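Local coordinates for protein transcriptional regulator, LacI family (Lactobacillus brevis, PDB 3JY6) that probably acts as a DNA-binding transcriptional regulator of the LacI family, of which this construct holds the periplasmic-binding-protein-like domain, at residues F21-I32 and Q234-E245; P87-M95 and W100-F108. All coordinates share one frame; numbering follows the deposited sequence.

Contact 1 (F21-I32 and Q234-E245)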
loop_
_atom_site.group_PDB
_atom_site.type_symbol
_atom_site.label_atom_id
_atom_site.label_comp_id
_atom_site.label_asym_id
_atom_site.label_seq_id
_atom_site.Cartn_x
_atom_site.Cartn_y
_atom_site.Cartn_z
ATOM N N PHE A 21 -0.280 -6.678 -0.178
ATOM C CA PHE A 21 -0.266 -7.972 0.504
ATOM C C PHE A 21 0.387 -7.859 1.883
ATOM O O PHE A 21 -0.050 -8.489 2.841
ATOM C CB PHE A 21 0.515 -9.002 -0.323
ATOM C CG PHE A 21 0.606 -10.364 0.318
ATOM C CD1 PHE A 21 -0.399 -11.309 0.124
ATOM C CD2 PHE A 21 1.697 -10.700 1.125
ATOM C CE1 PHE A 21 -0.325 -12.575 0.719
ATOM C CE2 PHE A 21 1.787 -11.961 1.728
ATOM C CZ PHE A 21 0.771 -12.908 1.526
ATOM N N SER A 22 1.442 -7.061 1.969
ATOM C CA SER A 22 2.170 -6.881 3.211
ATOM C C SER A 22 1.436 -6.047 4.242
ATOM O O SER A 22 1.345 -6.426 5.409
ATOM C CB SER A 22 3.530 -6.241 2.934
ATOM O OG SER A 22 4.372 -7.167 2.288
ATOM N N THR A 23 0.918 -4.905 3.819
ATOM C CA THR A 23 0.218 -4.043 4.749
ATOM C C THR A 23 -1.033 -4.698 5.286
ATOM O O THR A 23 -1.371 -4.484 6.437
ATOM C CB THR A 23 -0.124 -2.692 4.111
ATOM O OG1 THR A 23 -0.825 -2.900 2.877
ATOM C CG2 THR A 23 1.145 -1.905 3.857
ATOM N N GLU A 24 -1.710 -5.496 4.460
ATOM C CA GLU A 24 -2.924 -6.197 4.901
ATOM C C GLU A 24 -2.490 -7.303 5.841
ATOM O O GLU A 24 -3.148 -7.575 6.846
ATOM C CB GLU A 24 -3.691 -6.849 3.727
ATOM C CG GLU A 24 -4.691 -5.949 3.038
ATOM C CD GLU A 24 -5.798 -5.525 3.978
ATOM O OE1 GLU A 24 -6.611 -6.385 4.375
ATOM O OE2 GLU A 24 -5.852 -4.334 4.345
ATOM N N LEU A 25 -1.404 -7.975 5.475
ATOM C CA LEU A 25 -0.870 -9.051 6.300
ATOM C C LEU A 25 -0.713 -8.485 7.700
ATOM O O LEU A 25 -1.192 -9.068 8.674
ATOM C CB LEU A 25 0.500 -9.503 5.792
ATOM C CG LEU A 25 1.020 -10.784 6.424
ATOM C CD1 LEU A 25 0.310 -11.944 5.768
ATOM C CD2 LEU A 25 2.509 -10.915 6.210
ATOM N N PHE A 26 -0.043 -7.341 7.784
ATOM C CA PHE A 26 0.177 -6.673 9.062
ATOM C C PHE A 26 -1.118 -6.326 9.796
ATOM O O PHE A 26 -1.187 -6.431 11.025
ATOM C CB PHE A 26 0.983 -5.398 8.877
ATOM C CG PHE A 26 1.370 -4.743 10.173
ATOM C CD1 PHE A 26 2.280 -5.353 11.044
ATOM C CD2 PHE A 26 0.832 -3.508 10.522
ATOM C CE1 PHE A 26 2.656 -4.736 12.253
ATOM C CE2 PHE A 26 1.198 -2.882 11.725
ATOM C CZ PHE A 26 2.117 -3.499 12.595
ATOM N N LYS A 27 -2.128 -5.873 9.055
ATOM C CA LYS A 27 -3.409 -5.559 9.674
ATOM C C LYS A 27 -3.992 -6.816 10.315
ATOM O O LYS A 27 -4.587 -6.750 11.383
ATOM C CB LYS A 27 -4.387 -5.015 8.633
ATOM C CG LYS A 27 -4.207 -3.545 8.318
ATOM C CD LYS A 27 -5.263 -3.092 7.319
ATOM C CE LYS A 27 -5.020 -1.676 6.867
ATOM N NZ LYS A 27 -5.144 -0.722 7.995
ATOM N N GLY A 28 -3.825 -7.958 9.652
ATOM C CA GLY A 28 -4.324 -9.215 10.188
ATOM C C GLY A 28 -3.614 -9.572 11.486
ATOM O O GLY A 28 -4.238 -9.964 12.470
ATOM N N ILE A 29 -2.296 -9.417 11.483
ATOM C CA ILE A 29 -1.465 -9.713 12.644
ATOM C C ILE A 29 -1.824 -8.831 13.837
ATOM O O ILE A 29 -1.876 -9.301 14.967
ATOM C CB ILE A 29 0.036 -9.500 12.300
ATOM C CG1 ILE A 29 0.511 -10.613 11.365
ATOM C CG2 ILE A 29 0.887 -9.446 13.577
ATOM C CD1 ILE A 29 1.836 -10.317 10.732
ATOM N N SER A 30 -2.064 -7.549 13.566
ATOM C CA SER A 30 -2.392 -6.589 14.605
ATOM C C SER A 30 -3.734 -6.818 15.273
ATOM O O SER A 30 -3.844 -6.628 16.478
ATOM C CB SER A 30 -2.325 -5.165 14.049
ATOM O OG SER A 30 -0.984 -4.817 13.750
ATOM N N SER A 31 -4.749 -7.231 14.515
ATOM C CA SER A 31 -6.061 -7.468 15.115
ATOM C C SER A 31 -6.065 -8.697 16.031
ATOM O O SER A 31 -6.806 -8.733 17.015
ATOM C CB SER A 31 -7.143 -7.636 14.047
ATOM O OG SER A 31 -7.077 -8.917 13.459
ATOM N N ILE A 32 -5.259 -9.709 15.711
ATOM C CA ILE A 32 -5.202 -10.897 16.566
ATOM C C ILE A 32 -4.323 -10.635 17.788
ATOM O O ILE A 32 -4.719 -10.934 18.919
ATOM C CB ILE A 32 -4.658 -12.140 15.803
ATOM C CG1 ILE A 32 -5.653 -12.557 14.721
ATOM C CG2 ILE A 32 -4.448 -13.319 16.772
ATOM C CD1 ILE A 32 -7.054 -12.889 15.244
ATOM N N GLN A 234 -5.261 -14.046 -2.203
ATOM C CA GLN A 234 -4.580 -14.860 -1.200
ATOM C C GLN A 234 -5.127 -14.712 0.220
ATOM O O GLN A 234 -4.755 -15.493 1.087
ATOM C CB GLN A 234 -3.094 -14.532 -1.172
ATOM C CG GLN A 234 -2.255 -15.361 -2.101
ATOM C CD GLN A 234 -0.807 -14.939 -2.059
ATOM O OE1 GLN A 234 -0.406 -13.946 -2.684
ATOM N NE2 GLN A 234 -0.006 -15.679 -1.301
ATOM N N ASN A 235 -6.002 -13.727 0.453
ATOM C CA ASN A 235 -6.570 -13.495 1.787
ATOM C C ASN A 235 -5.435 -13.088 2.745
ATOM O O ASN A 235 -5.283 -13.677 3.808
ATOM C CB ASN A 235 -7.205 -14.786 2.340
ATOM C CG ASN A 235 -8.566 -15.093 1.743
ATOM O OD1 ASN A 235 -8.958 -16.265 1.621
ATOM N ND2 ASN A 235 -9.307 -14.051 1.396
ATOM N N PRO A 236 -4.633 -12.080 2.382
ATOM C CA PRO A 236 -3.526 -11.645 3.246
ATOM C C PRO A 236 -3.881 -11.303 4.695
ATOM O O PRO A 236 -3.103 -11.584 5.613
ATOM C CB PRO A 236 -2.936 -10.456 2.487
ATOM C CG PRO A 236 -4.115 -9.937 1.700
ATOM C CD PRO A 236 -4.762 -11.200 1.210
ATOM N N PHE A 237 -5.043 -10.697 4.906
ATOM C CA PHE A 237 -5.453 -10.360 6.265
ATOM C C PHE A 237 -5.581 -11.671 7.041
ATOM O O PHE A 237 -5.123 -11.784 8.185
ATOM C CB PHE A 237 -6.812 -9.641 6.278
ATOM C CG PHE A 237 -7.242 -9.174 7.653
ATOM C CD1 PHE A 237 -6.923 -7.893 8.107
ATOM C CD2 PHE A 237 -7.955 -10.029 8.504
ATOM C CE1 PHE A 237 -7.314 -7.458 9.406
ATOM C CE2 PHE A 237 -8.348 -9.615 9.797
ATOM C CZ PHE A 237 -8.026 -8.327 10.245
ATOM N N LEU A 238 -6.197 -12.661 6.404
ATOM C CA LEU A 238 -6.401 -13.957 7.033
ATOM C C LEU A 238 -5.087 -14.678 7.269
ATOM O O LEU A 238 -4.906 -15.324 8.298
ATOM C CB LEU A 238 -7.325 -14.824 6.173
ATOM C CG LEU A 238 -7.698 -16.181 6.760
ATOM C CD1 LEU A 238 -8.493 -15.982 8.034
ATOM C CD2 LEU A 238 -8.510 -16.965 5.748
ATOM N N MET A 239 -4.169 -14.583 6.314
ATOM C CA MET A 239 -2.865 -15.224 6.465
ATOM C C MET A 239 -2.134 -14.543 7.635
ATOM O O MET A 239 -1.492 -15.202 8.461
ATOM C CB MET A 239 -2.054 -15.092 5.163
ATOM C CG MET A 239 -2.548 -15.951 3.976
ATOM S SD MET A 239 -1.535 -15.762 2.464
ATOM C CE MET A 239 -0.213 -16.888 2.783
ATOM N N GLY A 240 -2.275 -13.224 7.715
ATOM C CA GLY A 240 -1.639 -12.467 8.785
ATOM C C GLY A 240 -2.238 -12.787 10.148
ATOM O O GLY A 240 -1.523 -12.909 11.149
ATOM N N ALA A 241 -3.561 -12.927 10.199
ATOM C CA ALA A 241 -4.228 -13.256 11.463
ATOM C C ALA A 241 -3.916 -14.701 11.894
ATOM O O ALA A 241 -3.807 -15.000 13.086
ATOM C CB ALA A 241 -5.763 -13.051 11.338
ATOM N N SER A 242 -3.778 -15.596 10.924
ATOM C CA SER A 242 -3.484 -16.983 11.235
ATOM C C SER A 242 -2.067 -17.094 11.770
ATOM O O SER A 242 -1.796 -17.873 12.692
ATOM C CB SER A 242 -3.642 -17.855 9.989
ATOM O OG SER A 242 -4.948 -17.711 9.473
ATOM N N SER A 243 -1.160 -16.315 11.195
ATOM C CA SER A 243 0.224 -16.356 11.648
ATOM C C SER A 243 0.332 -15.760 13.043
ATOM O O SER A 243 1.211 -16.161 13.827
ATOM C CB SER A 243 1.160 -15.624 10.678
ATOM O OG SER A 243 1.056 -14.221 10.776
ATOM N N ALA A 244 -0.559 -14.812 13.356
ATOM C CA ALA A 244 -0.567 -14.198 14.685
ATOM C C ALA A 244 -1.157 -15.185 15.703
ATOM O O ALA A 244 -0.762 -15.196 16.869
ATOM C CB ALA A 244 -1.374 -12.907 14.684
ATOM N N GLU A 245 -2.106 -16.006 15.269
ATOM C CA GLU A 245 -2.704 -17.001 16.159
ATOM C C GLU A 245 -1.638 -18.023 16.563
ATOM O O GLU A 245 -1.574 -18.461 17.709
ATOM C CB GLU A 245 -3.876 -17.714 15.472
ATOM C CG GLU A 245 -5.140 -16.862 15.332
ATOM C CD GLU A 245 -5.908 -16.723 16.639
ATOM O OE1 GLU A 245 -5.392 -17.173 17.683
ATOM O OE2 GLU A 245 -7.030 -16.157 16.622
#

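Contact 2 (P87-M95 and W100-F108)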
loop_
_atom_site.group_PDB
_atom_site.type_symbol
_atom_site.label_atom_id
_atom_site.label_comp_id
_atom_site.label_asym_id
_atom_site.label_seq_id
_atom_site.Cartn_x
_atom_site.Cartn_y
_atom_site.Cartn_z
ATOM N N PRO A 87 10.390 -16.781 19.550
ATOM C CA PRO A 87 9.659 -17.650 18.630
ATOM C C PRO A 87 9.534 -16.981 17.263
ATOM O O PRO A 87 9.506 -15.754 17.162
ATOM C CB PRO A 87 8.310 -17.851 19.323
ATOM C CG PRO A 87 8.160 -16.596 20.181
ATOM C CD PRO A 87 9.566 -16.414 20.715
ATOM N N VAL A 88 9.463 -17.797 16.216
ATOM C CA VAL A 88 9.370 -17.297 14.851
ATOM C C VAL A 88 8.275 -18.008 14.073
ATOM O O VAL A 88 8.038 -19.203 14.270
ATOM C CB VAL A 88 10.699 -17.531 14.079
ATOM C CG1 VAL A 88 10.611 -16.956 12.669
ATOM C CG2 VAL A 88 11.884 -16.907 14.849
ATOM N N VAL A 89 7.601 -17.268 13.197
ATOM C CA VAL A 89 6.585 -17.840 12.320
ATOM C C VAL A 89 6.843 -17.200 10.964
ATOM O O VAL A 89 7.041 -15.992 10.881
ATOM C CB VAL A 89 5.127 -17.508 12.754
ATOM C CG1 VAL A 89 4.144 -18.078 11.737
ATOM C CG2 VAL A 89 4.819 -18.116 14.095
ATOM N N SER A 90 6.859 -18.006 9.910
ATOM C CA SER A 90 7.092 -17.487 8.567
ATOM C C SER A 90 5.776 -17.472 7.776
ATOM O O SER A 90 4.874 -18.275 8.019
ATOM C CB SER A 90 8.141 -18.345 7.850
ATOM O OG SER A 90 8.796 -17.596 6.839
ATOM N N VAL A 91 5.666 -16.542 6.841
ATOM C CA VAL A 91 4.454 -16.426 6.043
ATOM C C VAL A 91 4.720 -16.200 4.562
ATOM O O VAL A 91 5.642 -15.469 4.185
ATOM C CB VAL A 91 3.564 -15.255 6.542
ATOM C CG1 VAL A 91 2.245 -15.227 5.768
ATOM C CG2 VAL A 91 3.311 -15.396 8.031
ATOM N N ASP A 92 3.904 -16.855 3.737
ATOM C CA ASP A 92 3.948 -16.723 2.282
ATOM C C ASP A 92 5.284 -17.093 1.643
ATOM O O ASP A 92 5.665 -16.508 0.635
ATOM C CB ASP A 92 3.589 -15.277 1.901
ATOM C CG ASP A 92 3.306 -15.113 0.420
ATOM O OD1 ASP A 92 2.398 -15.797 -0.089
ATOM O OD2 ASP A 92 3.987 -14.303 -0.244
ATOM N N ARG A 93 5.979 -18.080 2.198
ATOM C CA ARG A 93 7.286 -18.441 1.666
ATOM C C ARG A 93 7.451 -19.753 0.936
ATOM O O ARG A 93 8.332 -19.872 0.094
ATOM C CB ARG A 93 8.333 -18.368 2.780
ATOM C CG ARG A 93 8.912 -16.978 2.982
ATOM C CD ARG A 93 9.816 -16.627 1.819
ATOM N NE ARG A 93 10.815 -17.674 1.591
ATOM C CZ ARG A 93 11.913 -17.848 2.324
ATOM N NH1 ARG A 93 12.177 -17.039 3.344
ATOM N NH2 ARG A 93 12.742 -18.846 2.039
ATOM N N GLU A 94 6.629 -20.742 1.244
ATOM C CA GLU A 94 6.763 -22.035 0.589
ATOM C C GLU A 94 8.217 -22.507 0.720
ATOM O O GLU A 94 8.895 -22.764 -0.272
ATOM C CB GLU A 94 6.390 -21.945 -0.892
ATOM C CG GLU A 94 5.942 -23.285 -1.478
ATOM C CD GLU A 94 4.436 -23.474 -1.417
ATOM O OE1 GLU A 94 3.729 -22.931 -2.296
ATOM O OE2 GLU A 94 3.954 -24.155 -0.486
ATOM N N MET A 95 8.680 -22.594 1.964
ATOM C CA MET A 95 10.036 -23.043 2.285
ATOM C C MET A 95 9.945 -24.525 2.652
ATOM O O MET A 95 9.074 -24.912 3.427
ATOM C CB MET A 95 10.550 -22.263 3.495
ATOM C CG MET A 95 12.061 -22.133 3.594
ATOM S SD MET A 95 12.603 -21.699 5.273
ATOM C CE MET A 95 11.439 -20.434 5.738
ATOM N N TRP A 100 10.537 -23.533 11.683
ATOM C CA TRP A 100 9.478 -22.946 12.497
ATOM C C TRP A 100 8.136 -23.121 11.791
ATOM O O TRP A 100 8.096 -23.512 10.629
ATOM C CB TRP A 100 9.788 -21.469 12.793
ATOM C CG TRP A 100 10.385 -20.712 11.660
ATOM C CD1 TRP A 100 9.766 -20.355 10.500
ATOM C CD2 TRP A 100 11.736 -20.234 11.560
ATOM N NE1 TRP A 100 10.643 -19.671 9.686
ATOM C CE2 TRP A 100 11.849 -19.564 10.322
ATOM C CE3 TRP A 100 12.842 -20.257 12.416
ATOM C CZ2 TRP A 100 13.046 -18.980 9.891
ATOM C CZ3 TRP A 100 14.032 -19.670 11.989
ATOM C CH2 TRP A 100 14.115 -19.018 10.747
ATOM N N PRO A 101 7.018 -22.875 12.491
ATOM C CA PRO A 101 5.714 -23.039 11.832
ATOM C C PRO A 101 5.558 -22.065 10.665
ATOM O O PRO A 101 6.135 -20.975 10.683
ATOM C CB PRO A 101 4.713 -22.735 12.951
ATOM C CG PRO A 101 5.494 -22.993 14.235
ATOM C CD PRO A 101 6.864 -22.464 13.902
ATOM N N GLN A 102 4.773 -22.447 9.664
ATOM C CA GLN A 102 4.549 -21.591 8.503
ATOM C C GLN A 102 3.095 -21.453 8.096
ATOM O O GLN A 102 2.293 -22.361 8.276
ATOM C CB GLN A 102 5.251 -22.126 7.271
ATOM C CG GLN A 102 6.739 -22.186 7.287
ATOM C CD GLN A 102 7.210 -22.896 6.052
ATOM O OE1 GLN A 102 7.002 -24.107 5.903
ATOM N NE2 GLN A 102 7.814 -22.149 5.134
ATOM N N VAL A 103 2.794 -20.310 7.493
ATOM C CA VAL A 103 1.472 -20.012 6.978
ATOM C C VAL A 103 1.698 -19.726 5.497
ATOM O O VAL A 103 2.394 -18.773 5.123
ATOM C CB VAL A 103 0.855 -18.780 7.678
ATOM C CG1 VAL A 103 -0.532 -18.465 7.070
ATOM C CG2 VAL A 103 0.727 -19.054 9.174
ATOM N N VAL A 104 1.119 -20.566 4.648
ATOM C CA VAL A 104 1.293 -20.407 3.218
ATOM C C VAL A 104 0.005 -20.574 2.416
ATOM O O VAL A 104 -1.035 -20.989 2.934
ATOM C CB VAL A 104 2.316 -21.441 2.670
ATOM C CG1 VAL A 104 3.610 -21.390 3.462
ATOM C CG2 VAL A 104 1.714 -22.843 2.726
ATOM N N THR A 105 0.118 -20.267 1.131
ATOM C CA THR A 105 -0.975 -20.386 0.170
ATOM C C THR A 105 -0.724 -21.659 -0.651
ATOM O O THR A 105 0.419 -22.073 -0.829
ATOM C CB THR A 105 -0.984 -19.183 -0.819
ATOM O OG1 THR A 105 -1.126 -17.958 -0.094
ATOM C CG2 THR A 105 -2.116 -19.320 -1.828
ATOM N N ASP A 106 -1.793 -22.275 -1.144
ATOM C CA ASP A 106 -1.675 -23.472 -1.982
ATOM C C ASP A 106 -1.362 -22.927 -3.377
ATOM O O ASP A 106 -2.198 -22.982 -4.275
ATOM C CB ASP A 106 -3.005 -24.226 -2.002
ATOM C CG ASP A 106 -4.161 -23.352 -2.484
ATOM O OD1 ASP A 106 -4.311 -22.218 -1.972
ATOM O OD2 ASP A 106 -4.913 -23.799 -3.374
ATOM N N ASN A 107 -0.153 -22.401 -3.541
ATOM C CA ASN A 107 0.284 -21.792 -4.795
ATOM C C ASN A 107 0.141 -22.620 -6.064
ATOM O O ASN A 107 -0.319 -22.103 -7.090
ATOM C CB ASN A 107 1.726 -21.319 -4.646
ATOM C CG ASN A 107 1.850 -20.170 -3.671
ATOM O OD1 ASN A 107 1.442 -19.049 -3.970
ATOM N ND2 ASN A 107 2.395 -20.446 -2.491
ATOM N N PHE A 108 0.545 -23.888 -5.993
ATOM C CA PHE A 108 0.457 -24.800 -7.134
ATOM C C PHE A 108 -1.005 -25.094 -7.459
ATOM O O PHE A 108 -1.450 -24.878 -8.588
ATOM C CB PHE A 108 1.187 -26.114 -6.834
ATOM C CG PHE A 108 1.022 -27.164 -7.906
ATOM C CD1 PHE A 108 1.679 -27.042 -9.126
ATOM C CD2 PHE A 108 0.202 -28.274 -7.690
ATOM C CE1 PHE A 108 1.520 -28.013 -10.125
ATOM C CE2 PHE A 108 0.037 -29.244 -8.675
ATOM C CZ PHE A 108 0.699 -29.113 -9.899
HETATM O O HOH W 1 3.270 -18.478 -0.338
#

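Contact 1 (F21-I32 and Q234-E245)
G28 and F237 meet face-on: G28 CA lies 3.6 Å from the F237 ring centroid, nearly on its normal, a CH-pi contact. With CG anti to the backbone N (chi1 -176°), the F237 ring reaches toward the C-terminal end of its helix and enters as a knob among E24, K27, G28 and S31. Glycine suits this place and its counterpart, G240, because a CB on either would run into a carbonyl oxygen of the other helix. With no CB at either position the segment axes close to 6.4 Å, at a crossing angle of -41°, and backbone meets backbone: G240 CA approaches L25 O, and G28 CA approaches F237 O, each at 3.4 Å as a CA-H...O contact. At one end F21 CD1 touches P236 CB, and M239 SD lies at the edge of the F21 ring, 4.9 Å from its centroid, a Met-aromatic contact. At the other, I32 CG1 presses tightly on A241 CB (3.4 Å), while its CG2 reaches A244 and E245. Further out, L25 and I29 back the helix against strand 66-70, and K27 NZ makes a salt bridge with D44 of the second subunit. No conventional hydrogen bond crosses, so the fit depends on shape and weak CA-H donors.

Contact 2 (P87-M95 and W100-F108)
V88 and W100 open the pairing: V88 CG1 stands over the five-membered ring of the indole, 3.7 Å from its centroid. W100 CG is wedged between its own backbone N and carbonyl carbon (chi1 39°), which folds the indole across the neighbouring strand, with S90 CB at its edge. W100 NE1 is buried there without a polar partner; V88 O accepts from Q250 NE2. Were W100 replaced by an alanine, V88 CG1 would probably lose its aromatic face and a gap open beside S90 and helix 75-82. Along the backbone three bonds follow: S90 N gives to P101 O at 3.2 Å, in the carbonyl plane; V103 N to S90 O at 3.0 Å; and D92 N to V103 O at 2.8 Å, almost in line with the carbonyl bond. These make 88-91 and 102-104 parallel neighbours within the six-stranded sheet of one lobe of the periplasmic-binding-protein fold. V89 uses its own polar backbone on L67 and L69 of the next strand. The beta-branched V91 and V103 lie side by side on one face; S90 OG, on the other, is satisfied by L69 O. Past the strands, E94 N is likewise buried with no partner. N107 ND2 donates to E94 OE1 at 2.8 Å, meeting it from above the carboxylate plane with the two flat groups nearly perpendicular, and also to a water that donates to D92 OD1, which accepts from Q234 NE2 too. E94 OE2 has a salt bridge to K260, and N107 OD1 accepts from R142 NE.

How the contacts relate
The two contacts belong to the same lobe and adjoin: helix 236-251 of contact 1 packs on strand 88-91 of contact 2, with S243 CB 3.4 Å from V91 CG2, and helix 20-34 touches that strand through L25. Contact 2 is nested within the chain loop that contact 1 closes. It is buried in the sheet, where directional backbone bonds set the pairing; contact 1 is only partly buried, with F237 and E245 exposed, and its helices fit by glycine and apolar surface. Their chemistry converges at Q234, whose NE2 probably bonds D92 OD1 at 2.7 Å and also T105 OG1. Contact 1 also reaches the second subunit, through K27 of helix 20-34, whereas no other chain touches contact 2.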